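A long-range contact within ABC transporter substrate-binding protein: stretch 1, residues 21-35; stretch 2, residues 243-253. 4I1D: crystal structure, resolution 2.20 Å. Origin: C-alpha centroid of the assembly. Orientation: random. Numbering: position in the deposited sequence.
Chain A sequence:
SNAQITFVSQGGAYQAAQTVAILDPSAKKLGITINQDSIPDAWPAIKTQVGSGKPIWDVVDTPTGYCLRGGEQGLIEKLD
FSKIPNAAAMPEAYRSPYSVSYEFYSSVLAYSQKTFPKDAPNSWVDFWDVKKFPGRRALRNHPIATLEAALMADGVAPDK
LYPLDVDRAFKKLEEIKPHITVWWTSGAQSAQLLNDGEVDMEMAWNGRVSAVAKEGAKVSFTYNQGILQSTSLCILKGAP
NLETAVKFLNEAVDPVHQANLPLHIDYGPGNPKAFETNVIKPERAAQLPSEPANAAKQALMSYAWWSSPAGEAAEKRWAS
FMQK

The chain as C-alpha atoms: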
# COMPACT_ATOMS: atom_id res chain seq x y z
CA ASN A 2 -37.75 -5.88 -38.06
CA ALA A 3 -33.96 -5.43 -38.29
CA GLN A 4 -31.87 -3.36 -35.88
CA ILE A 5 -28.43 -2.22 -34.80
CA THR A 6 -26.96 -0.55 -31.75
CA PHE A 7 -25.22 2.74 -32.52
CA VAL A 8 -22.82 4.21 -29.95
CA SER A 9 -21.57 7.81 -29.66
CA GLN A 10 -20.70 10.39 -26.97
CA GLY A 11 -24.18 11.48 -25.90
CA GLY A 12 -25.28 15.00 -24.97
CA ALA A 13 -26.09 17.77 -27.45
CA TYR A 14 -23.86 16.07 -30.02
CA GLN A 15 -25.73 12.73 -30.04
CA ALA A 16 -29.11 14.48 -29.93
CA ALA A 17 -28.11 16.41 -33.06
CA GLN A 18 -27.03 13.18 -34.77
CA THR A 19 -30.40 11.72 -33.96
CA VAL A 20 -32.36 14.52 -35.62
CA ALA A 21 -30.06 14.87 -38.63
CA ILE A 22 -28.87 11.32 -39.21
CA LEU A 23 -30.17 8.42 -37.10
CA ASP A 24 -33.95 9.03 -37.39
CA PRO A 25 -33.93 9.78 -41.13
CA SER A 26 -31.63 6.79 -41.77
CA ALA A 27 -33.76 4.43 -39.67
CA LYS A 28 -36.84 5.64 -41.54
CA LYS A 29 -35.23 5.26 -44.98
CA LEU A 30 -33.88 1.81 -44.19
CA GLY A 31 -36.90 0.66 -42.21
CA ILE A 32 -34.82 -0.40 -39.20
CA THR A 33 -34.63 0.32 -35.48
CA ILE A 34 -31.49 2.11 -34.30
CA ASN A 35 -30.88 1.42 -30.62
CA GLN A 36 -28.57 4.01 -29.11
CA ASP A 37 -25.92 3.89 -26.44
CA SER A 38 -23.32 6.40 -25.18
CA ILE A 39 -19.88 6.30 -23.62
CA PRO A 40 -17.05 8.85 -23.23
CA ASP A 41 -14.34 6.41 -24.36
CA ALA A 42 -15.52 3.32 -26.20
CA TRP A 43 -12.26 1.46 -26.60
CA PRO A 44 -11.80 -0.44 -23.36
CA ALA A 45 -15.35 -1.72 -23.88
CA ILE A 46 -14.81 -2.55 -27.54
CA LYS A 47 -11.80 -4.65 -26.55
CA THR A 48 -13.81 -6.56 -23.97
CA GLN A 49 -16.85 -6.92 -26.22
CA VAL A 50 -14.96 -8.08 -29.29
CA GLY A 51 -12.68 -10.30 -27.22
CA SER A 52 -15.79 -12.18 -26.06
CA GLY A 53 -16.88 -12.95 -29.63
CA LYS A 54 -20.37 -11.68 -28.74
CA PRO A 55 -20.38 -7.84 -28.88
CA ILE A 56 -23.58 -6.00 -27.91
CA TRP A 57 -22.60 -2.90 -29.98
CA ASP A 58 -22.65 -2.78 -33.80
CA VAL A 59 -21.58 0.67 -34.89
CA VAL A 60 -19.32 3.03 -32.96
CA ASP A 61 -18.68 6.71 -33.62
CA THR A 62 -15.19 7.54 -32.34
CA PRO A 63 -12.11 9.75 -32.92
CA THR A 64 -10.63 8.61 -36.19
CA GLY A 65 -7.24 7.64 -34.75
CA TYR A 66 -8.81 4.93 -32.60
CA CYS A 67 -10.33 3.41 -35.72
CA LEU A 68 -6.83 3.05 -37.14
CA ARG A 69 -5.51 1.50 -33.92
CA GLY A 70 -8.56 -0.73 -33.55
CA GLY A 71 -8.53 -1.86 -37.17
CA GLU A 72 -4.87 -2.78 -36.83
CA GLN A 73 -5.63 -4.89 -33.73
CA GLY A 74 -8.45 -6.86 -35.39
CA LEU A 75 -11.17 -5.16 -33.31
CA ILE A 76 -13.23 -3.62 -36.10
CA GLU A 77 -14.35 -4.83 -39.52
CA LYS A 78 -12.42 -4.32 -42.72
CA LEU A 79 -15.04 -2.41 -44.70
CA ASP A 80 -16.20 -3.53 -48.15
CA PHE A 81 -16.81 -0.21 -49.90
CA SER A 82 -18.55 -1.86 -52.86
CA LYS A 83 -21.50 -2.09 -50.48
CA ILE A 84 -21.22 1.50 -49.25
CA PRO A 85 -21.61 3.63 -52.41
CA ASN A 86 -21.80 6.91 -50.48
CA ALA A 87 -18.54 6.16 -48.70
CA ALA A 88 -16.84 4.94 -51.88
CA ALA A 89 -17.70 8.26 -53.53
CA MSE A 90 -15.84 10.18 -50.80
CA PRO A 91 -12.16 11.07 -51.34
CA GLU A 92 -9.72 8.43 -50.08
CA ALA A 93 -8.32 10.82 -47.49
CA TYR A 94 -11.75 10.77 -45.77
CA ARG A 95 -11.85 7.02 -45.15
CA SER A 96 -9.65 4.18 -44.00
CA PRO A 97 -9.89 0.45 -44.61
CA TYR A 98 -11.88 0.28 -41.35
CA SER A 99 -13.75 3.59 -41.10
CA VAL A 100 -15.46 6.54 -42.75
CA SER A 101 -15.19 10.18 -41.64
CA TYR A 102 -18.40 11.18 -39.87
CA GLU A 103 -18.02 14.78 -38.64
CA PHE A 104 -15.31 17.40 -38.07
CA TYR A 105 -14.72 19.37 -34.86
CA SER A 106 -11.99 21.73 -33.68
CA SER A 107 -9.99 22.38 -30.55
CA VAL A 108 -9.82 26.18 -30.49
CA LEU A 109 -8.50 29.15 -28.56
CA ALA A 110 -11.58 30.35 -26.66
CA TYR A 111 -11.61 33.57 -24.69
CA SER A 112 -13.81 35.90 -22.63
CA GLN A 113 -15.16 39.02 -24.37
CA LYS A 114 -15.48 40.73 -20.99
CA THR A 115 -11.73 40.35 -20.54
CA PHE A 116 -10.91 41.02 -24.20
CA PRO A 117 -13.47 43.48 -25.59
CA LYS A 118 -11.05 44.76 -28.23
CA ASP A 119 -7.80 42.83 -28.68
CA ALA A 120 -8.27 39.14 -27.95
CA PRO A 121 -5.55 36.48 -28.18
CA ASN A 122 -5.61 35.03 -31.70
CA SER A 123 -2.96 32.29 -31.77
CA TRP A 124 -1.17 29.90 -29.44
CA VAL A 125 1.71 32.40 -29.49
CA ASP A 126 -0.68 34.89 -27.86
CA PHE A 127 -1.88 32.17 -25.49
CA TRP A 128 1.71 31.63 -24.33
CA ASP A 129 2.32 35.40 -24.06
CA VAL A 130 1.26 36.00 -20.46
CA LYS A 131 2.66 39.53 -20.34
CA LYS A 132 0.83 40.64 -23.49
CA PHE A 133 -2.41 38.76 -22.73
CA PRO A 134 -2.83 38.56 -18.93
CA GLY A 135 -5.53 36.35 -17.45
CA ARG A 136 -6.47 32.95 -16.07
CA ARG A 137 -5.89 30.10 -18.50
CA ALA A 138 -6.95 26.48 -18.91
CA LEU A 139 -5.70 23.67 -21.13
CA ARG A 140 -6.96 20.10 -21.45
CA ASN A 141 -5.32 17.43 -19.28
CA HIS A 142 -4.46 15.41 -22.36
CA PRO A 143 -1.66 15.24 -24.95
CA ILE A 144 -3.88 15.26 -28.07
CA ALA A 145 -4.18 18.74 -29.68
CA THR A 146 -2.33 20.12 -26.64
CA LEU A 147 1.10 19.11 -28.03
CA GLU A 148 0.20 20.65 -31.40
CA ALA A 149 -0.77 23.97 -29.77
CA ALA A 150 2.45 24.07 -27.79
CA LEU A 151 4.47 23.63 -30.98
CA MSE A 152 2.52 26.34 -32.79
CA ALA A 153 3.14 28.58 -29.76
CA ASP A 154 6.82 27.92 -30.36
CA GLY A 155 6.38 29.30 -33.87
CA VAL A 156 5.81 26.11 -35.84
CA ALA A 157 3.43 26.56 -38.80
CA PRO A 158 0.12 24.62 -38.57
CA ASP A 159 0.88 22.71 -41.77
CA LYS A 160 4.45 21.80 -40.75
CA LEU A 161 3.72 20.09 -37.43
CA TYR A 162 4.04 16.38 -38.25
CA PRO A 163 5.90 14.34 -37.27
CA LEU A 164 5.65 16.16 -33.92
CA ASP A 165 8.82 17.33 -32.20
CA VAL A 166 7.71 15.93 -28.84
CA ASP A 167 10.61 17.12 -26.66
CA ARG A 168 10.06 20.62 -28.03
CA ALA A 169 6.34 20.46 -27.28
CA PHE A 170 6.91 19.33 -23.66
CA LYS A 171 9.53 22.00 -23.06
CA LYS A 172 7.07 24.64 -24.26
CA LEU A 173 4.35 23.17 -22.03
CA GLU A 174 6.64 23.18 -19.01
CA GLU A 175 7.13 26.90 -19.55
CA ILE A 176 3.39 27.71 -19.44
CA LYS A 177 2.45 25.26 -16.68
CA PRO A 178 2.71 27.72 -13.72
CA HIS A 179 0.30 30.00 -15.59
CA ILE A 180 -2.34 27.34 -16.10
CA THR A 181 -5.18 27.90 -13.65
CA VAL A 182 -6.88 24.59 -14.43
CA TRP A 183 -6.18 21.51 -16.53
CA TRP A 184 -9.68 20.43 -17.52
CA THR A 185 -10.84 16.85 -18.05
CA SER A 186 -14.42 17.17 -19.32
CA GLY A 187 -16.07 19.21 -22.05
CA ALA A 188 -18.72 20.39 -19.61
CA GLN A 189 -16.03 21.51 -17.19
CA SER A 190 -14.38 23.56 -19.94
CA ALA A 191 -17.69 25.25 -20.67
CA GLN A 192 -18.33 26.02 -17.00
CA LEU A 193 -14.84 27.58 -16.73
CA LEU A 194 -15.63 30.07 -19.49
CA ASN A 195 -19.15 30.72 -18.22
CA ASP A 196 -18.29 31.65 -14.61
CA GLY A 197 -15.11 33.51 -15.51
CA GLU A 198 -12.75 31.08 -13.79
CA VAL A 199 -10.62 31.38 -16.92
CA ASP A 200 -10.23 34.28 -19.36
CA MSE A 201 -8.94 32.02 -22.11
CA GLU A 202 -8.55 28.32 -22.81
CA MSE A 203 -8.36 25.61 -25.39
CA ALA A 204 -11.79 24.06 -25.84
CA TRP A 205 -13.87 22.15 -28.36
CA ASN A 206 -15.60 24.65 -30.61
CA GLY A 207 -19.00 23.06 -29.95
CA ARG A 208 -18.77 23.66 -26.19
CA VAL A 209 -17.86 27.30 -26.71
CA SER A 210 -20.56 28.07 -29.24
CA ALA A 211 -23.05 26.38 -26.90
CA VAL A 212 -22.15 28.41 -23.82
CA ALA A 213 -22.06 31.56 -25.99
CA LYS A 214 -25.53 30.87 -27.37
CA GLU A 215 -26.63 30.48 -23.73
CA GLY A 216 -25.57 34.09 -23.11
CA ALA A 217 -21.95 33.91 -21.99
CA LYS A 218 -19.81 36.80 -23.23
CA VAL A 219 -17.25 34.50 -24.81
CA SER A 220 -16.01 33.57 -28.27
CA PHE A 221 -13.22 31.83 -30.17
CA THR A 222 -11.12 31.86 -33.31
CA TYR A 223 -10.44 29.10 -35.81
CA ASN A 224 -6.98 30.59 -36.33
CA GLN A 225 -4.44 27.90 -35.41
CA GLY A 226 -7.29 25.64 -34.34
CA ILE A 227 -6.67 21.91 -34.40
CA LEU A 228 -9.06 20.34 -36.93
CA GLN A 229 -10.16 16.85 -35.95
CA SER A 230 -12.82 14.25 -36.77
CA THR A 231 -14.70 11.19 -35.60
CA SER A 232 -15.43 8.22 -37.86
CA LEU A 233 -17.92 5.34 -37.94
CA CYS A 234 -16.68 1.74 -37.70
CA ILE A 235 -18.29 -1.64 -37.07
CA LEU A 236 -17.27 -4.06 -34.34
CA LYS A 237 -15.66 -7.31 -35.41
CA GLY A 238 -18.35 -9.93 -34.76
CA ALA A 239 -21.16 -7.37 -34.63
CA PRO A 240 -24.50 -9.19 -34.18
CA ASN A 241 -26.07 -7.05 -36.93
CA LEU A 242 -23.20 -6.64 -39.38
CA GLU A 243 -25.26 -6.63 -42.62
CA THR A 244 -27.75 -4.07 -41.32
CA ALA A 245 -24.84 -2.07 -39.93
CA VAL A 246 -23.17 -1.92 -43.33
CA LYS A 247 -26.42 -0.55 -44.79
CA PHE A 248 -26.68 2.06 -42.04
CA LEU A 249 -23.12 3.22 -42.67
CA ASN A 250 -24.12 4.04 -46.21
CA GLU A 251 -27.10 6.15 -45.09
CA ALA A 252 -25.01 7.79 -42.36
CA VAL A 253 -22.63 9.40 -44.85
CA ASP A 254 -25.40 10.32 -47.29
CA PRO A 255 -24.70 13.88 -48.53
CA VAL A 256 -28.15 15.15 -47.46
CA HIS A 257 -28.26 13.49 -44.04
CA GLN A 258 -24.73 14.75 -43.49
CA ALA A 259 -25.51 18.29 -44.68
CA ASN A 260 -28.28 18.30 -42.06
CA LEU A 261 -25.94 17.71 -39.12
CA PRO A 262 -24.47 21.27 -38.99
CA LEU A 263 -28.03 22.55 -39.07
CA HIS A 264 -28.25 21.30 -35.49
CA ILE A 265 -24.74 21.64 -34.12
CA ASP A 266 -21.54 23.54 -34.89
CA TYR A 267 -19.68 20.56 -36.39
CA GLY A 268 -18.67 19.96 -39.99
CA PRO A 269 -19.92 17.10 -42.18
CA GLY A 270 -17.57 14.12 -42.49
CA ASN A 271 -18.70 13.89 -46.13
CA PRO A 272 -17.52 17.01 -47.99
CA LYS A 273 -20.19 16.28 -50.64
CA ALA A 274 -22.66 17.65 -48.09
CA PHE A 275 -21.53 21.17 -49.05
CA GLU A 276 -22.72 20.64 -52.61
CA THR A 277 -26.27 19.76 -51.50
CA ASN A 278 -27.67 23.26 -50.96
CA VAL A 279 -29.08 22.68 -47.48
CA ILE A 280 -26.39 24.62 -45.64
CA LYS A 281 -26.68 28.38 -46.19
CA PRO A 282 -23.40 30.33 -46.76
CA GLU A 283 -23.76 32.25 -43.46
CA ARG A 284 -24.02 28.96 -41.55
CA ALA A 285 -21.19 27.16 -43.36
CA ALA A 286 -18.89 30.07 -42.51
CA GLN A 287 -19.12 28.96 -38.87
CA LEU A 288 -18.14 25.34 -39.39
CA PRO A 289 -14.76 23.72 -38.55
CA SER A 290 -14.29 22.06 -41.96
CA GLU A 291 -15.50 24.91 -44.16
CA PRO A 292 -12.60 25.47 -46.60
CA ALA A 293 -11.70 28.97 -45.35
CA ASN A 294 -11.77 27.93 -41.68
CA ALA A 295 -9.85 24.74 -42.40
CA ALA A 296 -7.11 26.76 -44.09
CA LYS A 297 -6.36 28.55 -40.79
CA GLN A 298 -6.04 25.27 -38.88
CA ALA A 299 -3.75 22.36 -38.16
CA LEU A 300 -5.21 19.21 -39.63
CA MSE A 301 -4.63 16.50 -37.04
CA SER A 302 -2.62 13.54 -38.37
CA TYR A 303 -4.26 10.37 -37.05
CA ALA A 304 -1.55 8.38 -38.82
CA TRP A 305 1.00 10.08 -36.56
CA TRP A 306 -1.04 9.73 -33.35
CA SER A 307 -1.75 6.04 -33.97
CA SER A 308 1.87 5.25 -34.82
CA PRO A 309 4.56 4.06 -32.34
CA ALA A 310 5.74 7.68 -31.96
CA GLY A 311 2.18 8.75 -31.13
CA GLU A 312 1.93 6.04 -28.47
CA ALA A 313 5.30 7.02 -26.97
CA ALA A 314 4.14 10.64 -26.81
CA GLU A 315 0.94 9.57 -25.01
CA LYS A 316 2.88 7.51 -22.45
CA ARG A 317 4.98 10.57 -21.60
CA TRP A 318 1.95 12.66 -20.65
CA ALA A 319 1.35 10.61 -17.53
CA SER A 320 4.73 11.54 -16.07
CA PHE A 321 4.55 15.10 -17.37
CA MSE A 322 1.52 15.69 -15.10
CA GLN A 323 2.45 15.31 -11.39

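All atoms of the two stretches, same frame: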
# COMPACT_ATOMS: atom_id res chain seq x y z
N ALA A 21 -30.62 14.73 -37.30
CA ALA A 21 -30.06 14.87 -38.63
C ALA A 21 -29.82 13.55 -39.34
O ALA A 21 -29.98 13.46 -40.56
CB ALA A 21 -28.74 15.65 -38.56
N ILE A 22 -29.41 12.53 -38.59
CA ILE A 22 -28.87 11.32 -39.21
C ILE A 22 -29.55 10.00 -38.83
O ILE A 22 -29.98 9.26 -39.71
CB ILE A 22 -27.36 11.20 -38.98
CG1 ILE A 22 -26.65 12.35 -39.71
CG2 ILE A 22 -26.86 9.86 -39.47
CD1 ILE A 22 -25.17 12.34 -39.54
N LEU A 23 -29.64 9.71 -37.54
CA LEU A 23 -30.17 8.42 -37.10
C LEU A 23 -31.65 8.23 -37.49
O LEU A 23 -31.99 7.27 -38.17
CB LEU A 23 -29.96 8.23 -35.59
CG LEU A 23 -28.51 8.45 -35.16
CD1 LEU A 23 -28.33 8.18 -33.66
CD2 LEU A 23 -27.57 7.59 -35.98
N ASP A 24 -32.52 9.14 -37.07
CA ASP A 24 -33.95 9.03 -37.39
C ASP A 24 -34.23 8.95 -38.89
O ASP A 24 -34.96 8.06 -39.34
CB ASP A 24 -34.77 10.17 -36.77
CG ASP A 24 -35.09 9.94 -35.31
OD1 ASP A 24 -34.79 8.84 -34.80
OD2 ASP A 24 -35.66 10.85 -34.67
N PRO A 25 -33.66 9.87 -39.68
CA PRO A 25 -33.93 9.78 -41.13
C PRO A 25 -33.38 8.48 -41.73
O PRO A 25 -34.04 7.87 -42.57
CB PRO A 25 -33.21 11.00 -41.71
CG PRO A 25 -33.02 11.95 -40.53
CD PRO A 25 -32.83 11.04 -39.34
N SER A 26 -32.20 8.05 -41.30
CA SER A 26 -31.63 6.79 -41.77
C SER A 26 -32.47 5.57 -41.39
O SER A 26 -32.70 4.67 -42.20
CB SER A 26 -30.21 6.62 -41.24
OG SER A 26 -29.33 7.55 -41.84
N ALA A 27 -32.91 5.52 -40.14
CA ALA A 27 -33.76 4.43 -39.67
C ALA A 27 -35.08 4.38 -40.45
O ALA A 27 -35.60 3.31 -40.76
CB ALA A 27 -34.03 4.56 -38.18
N LYS A 28 -35.61 5.56 -40.77
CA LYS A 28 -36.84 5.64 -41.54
C LYS A 28 -36.61 5.16 -42.98
O LYS A 28 -37.37 4.35 -43.49
CB LYS A 28 -37.39 7.07 -41.52
CG LYS A 28 -38.78 7.21 -42.16
CD LYS A 28 -39.42 8.57 -41.88
CE LYS A 28 -40.87 8.60 -42.38
NZ LYS A 28 -41.54 9.92 -42.14
N LYS A 29 -35.56 5.66 -43.61
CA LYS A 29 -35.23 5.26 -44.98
C LYS A 29 -35.01 3.76 -45.09
O LYS A 29 -35.50 3.11 -46.01
CB LYS A 29 -33.97 5.99 -45.46
CG LYS A 29 -33.77 5.99 -46.97
CD LYS A 29 -34.85 6.81 -47.66
CE LYS A 29 -34.45 7.22 -49.08
NZ LYS A 29 -34.07 8.66 -49.17
N LEU A 30 -34.27 3.21 -44.14
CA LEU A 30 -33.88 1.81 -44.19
C LEU A 30 -34.97 0.89 -43.64
O LEU A 30 -34.99 -0.30 -43.94
CB LEU A 30 -32.56 1.59 -43.46
CG LEU A 30 -31.31 2.10 -44.18
CD1 LEU A 30 -30.11 2.17 -43.26
CD2 LEU A 30 -31.01 1.24 -45.41
N GLY A 31 -35.86 1.46 -42.84
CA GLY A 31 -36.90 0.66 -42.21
C GLY A 31 -36.31 -0.24 -41.13
O GLY A 31 -36.63 -1.42 -41.06
N ILE A 32 -35.44 0.33 -40.31
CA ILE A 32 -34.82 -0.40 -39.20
C ILE A 32 -34.98 0.35 -37.88
O ILE A 32 -35.38 1.52 -37.86
CB ILE A 32 -33.31 -0.63 -39.44
CG1 ILE A 32 -32.57 0.70 -39.51
CG2 ILE A 32 -33.08 -1.39 -40.72
CD1 ILE A 32 -31.06 0.56 -39.68
N THR A 33 -34.68 -0.33 -36.78
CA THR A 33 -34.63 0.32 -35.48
C THR A 33 -33.17 0.57 -35.09
O THR A 33 -32.35 -0.35 -35.07
CB THR A 33 -35.35 -0.54 -34.40
OG1 THR A 33 -36.77 -0.50 -34.62
CG2 THR A 33 -35.05 -0.03 -33.00
N ILE A 34 -32.83 1.81 -34.78
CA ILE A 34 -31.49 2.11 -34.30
C ILE A 34 -31.52 2.29 -32.79
O ILE A 34 -32.00 3.30 -32.28
CB ILE A 34 -30.92 3.37 -34.97
CG1 ILE A 34 -31.10 3.28 -36.49
CG2 ILE A 34 -29.43 3.58 -34.58
CD1 ILE A 34 -30.46 4.41 -37.27
N ASN A 35 -31.04 1.28 -32.07
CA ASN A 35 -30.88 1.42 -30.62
C ASN A 35 -29.60 2.18 -30.32
O ASN A 35 -28.55 1.94 -30.93
CB ASN A 35 -30.87 0.05 -29.95
CG ASN A 35 -32.04 -0.81 -30.40
OD1 ASN A 35 -31.85 -1.86 -31.00
ND2 ASN A 35 -33.26 -0.35 -30.10
N GLU A 243 -24.64 -6.99 -41.34
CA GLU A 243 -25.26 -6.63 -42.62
C GLU A 243 -26.09 -5.35 -42.53
O GLU A 243 -25.93 -4.44 -43.34
CB GLU A 243 -26.09 -7.78 -43.19
CG GLU A 243 -25.37 -8.58 -44.27
N THR A 244 -26.99 -5.29 -41.55
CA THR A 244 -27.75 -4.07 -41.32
C THR A 244 -26.81 -2.89 -41.05
O THR A 244 -27.01 -1.78 -41.54
CB THR A 244 -28.71 -4.21 -40.13
OG1 THR A 244 -29.50 -5.39 -40.30
CG2 THR A 244 -29.62 -2.99 -40.02
N ALA A 245 -25.75 -3.14 -40.29
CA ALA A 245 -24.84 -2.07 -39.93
C ALA A 245 -24.13 -1.51 -41.15
O ALA A 245 -23.86 -0.31 -41.23
CB ALA A 245 -23.83 -2.55 -38.89
N VAL A 246 -23.83 -2.38 -42.11
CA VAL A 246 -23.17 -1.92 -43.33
C VAL A 246 -24.12 -0.98 -44.08
O VAL A 246 -23.72 0.09 -44.54
CB VAL A 246 -22.73 -3.09 -44.24
CG1 VAL A 246 -22.12 -2.56 -45.54
CG2 VAL A 246 -21.74 -3.99 -43.51
N LYS A 247 -25.39 -1.38 -44.15
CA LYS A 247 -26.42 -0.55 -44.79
C LYS A 247 -26.59 0.80 -44.11
O LYS A 247 -26.73 1.83 -44.78
CB LYS A 247 -27.76 -1.29 -44.84
CG LYS A 247 -27.74 -2.53 -45.72
CD LYS A 247 -29.03 -3.32 -45.58
CE LYS A 247 -29.05 -4.54 -46.50
NZ LYS A 247 -30.17 -5.47 -46.19
N PHE A 248 -26.56 0.81 -42.78
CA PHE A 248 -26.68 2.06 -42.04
C PHE A 248 -25.51 3.00 -42.33
O PHE A 248 -25.68 4.21 -42.45
CB PHE A 248 -26.77 1.81 -40.53
CG PHE A 248 -26.48 3.03 -39.71
CD1 PHE A 248 -25.25 3.19 -39.09
CD2 PHE A 248 -27.42 4.03 -39.59
CE1 PHE A 248 -24.97 4.31 -38.34
CE2 PHE A 248 -27.15 5.16 -38.84
CZ PHE A 248 -25.92 5.31 -38.22
N LEU A 249 -24.31 2.43 -42.42
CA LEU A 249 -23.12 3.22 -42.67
C LEU A 249 -23.30 4.01 -43.96
O LEU A 249 -22.89 5.16 -44.06
CB LEU A 249 -21.89 2.32 -42.79
CG LEU A 249 -20.80 2.61 -41.77
CD1 LEU A 249 -21.36 2.49 -40.37
CD2 LEU A 249 -19.62 1.67 -41.97
N ASN A 250 -23.92 3.38 -44.94
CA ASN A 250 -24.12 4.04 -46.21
C ASN A 250 -25.09 5.22 -46.11
O ASN A 250 -24.85 6.28 -46.69
CB ASN A 250 -24.57 3.04 -47.27
CG ASN A 250 -24.70 3.67 -48.62
OD1 ASN A 250 -23.71 4.13 -49.19
ND2 ASN A 250 -25.92 3.70 -49.15
N GLU A 251 -26.19 5.04 -45.37
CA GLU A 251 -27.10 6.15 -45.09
C GLU A 251 -26.48 7.23 -44.20
O GLU A 251 -26.85 8.41 -44.30
CB GLU A 251 -28.41 5.64 -44.48
CG GLU A 251 -29.37 5.00 -45.47
CD GLU A 251 -29.63 5.88 -46.69
OE1 GLU A 251 -30.21 6.98 -46.52
OE2 GLU A 251 -29.25 5.47 -47.81
N ALA A 252 -25.56 6.85 -43.32
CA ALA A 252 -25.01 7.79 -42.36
C ALA A 252 -24.11 8.82 -43.02
O ALA A 252 -23.98 9.94 -42.52
CB ALA A 252 -24.25 7.05 -41.26
N VAL A 253 -23.49 8.45 -44.14
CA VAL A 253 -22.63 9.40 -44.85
C VAL A 253 -23.30 9.89 -46.13
O VAL A 253 -22.65 10.39 -47.04
CB VAL A 253 -21.23 8.83 -45.16
CG1 VAL A 253 -20.53 8.39 -43.88
CG2 VAL A 253 -21.29 7.70 -46.19

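Phe248 lies at the centre of this contact. Its CA-to-CB bond points sideways, but chi1 is t and the end of the ring comes nearer to stretch 1. Leu23 meets the ring at its edge, with CD2 3.6 Å from CZ of Phe248. Ile34 reaches the ring from the strand that follows the helix, its CD1 3.7 Å from CE2 of Phe248. Ser26 adds its CB, 4.1 Å from CD2 of Phe248. One aromatic side chain is thus in contact with both the helix and the strand of stretch 1.

Leu30 packs near the base of the same residue. Its CD1 lies 3.6 Å from CA of Phe248 and 3.7 Å from O of Lys247. The leucine therefore rests on the helix backbone as well as on side chains.

Most of these contacts join two helices, which span 21-30 and 243-252 here. Their axes approach to 9.5 Å, and their N-to-C directions differ by 124°. The backbones come close where small residues meet the other helix. The CA atoms of Ser26 and Glu251 are 5.7 Å apart, and those of Ile22 and Ala252 are 6.1 Å apart. At the second pair, CG2 of Ile22 sits 4.2 Å from CB of Ala252. The same CG2 of Ile22 also lies 4.0 Å from CA of Ala252, so the isoleucine packs against backbone as well as the alanine methyl.

Stretch 1 leaves its helix at Gly31, whose positive phi suits glycine. The chain then brings Ile32 to Thr244, near the beginning of stretch 2. There CD1 of Ile32 meets CG2 of Thr244 at 3.8 Å, a methyl-to-methyl contact.

No hydrogen bond crosses between the stretches. Ser26 shows how a polar group fits here without one. Its OG donates to O of Ile22 at 2.8 Å, one turn back in its own helix. That carbonyl also accepts the backbone bond from N of Ser26 at 3.0 Å. With its hydrogen directed back to its own helix, OG of Ser26 packs 3.4 Å from CB of Glu251 by van der Waals contact.

Glu251 and Lys29 form the polar edge. CG of Glu251 touches CD1 of Leu30 at 3.7 Å. OE1 of Glu251 approaches CG of Lys29 at 3.7 Å, so the carboxylate meets the aliphatic part of the lysine. The charged NZ of Lys29 lies farther off, and the pair makes no salt bridge. Lys247 starts toward stretch 1, but its end leads away. Its CB lies 4.2 Å from CD2 of Leu30.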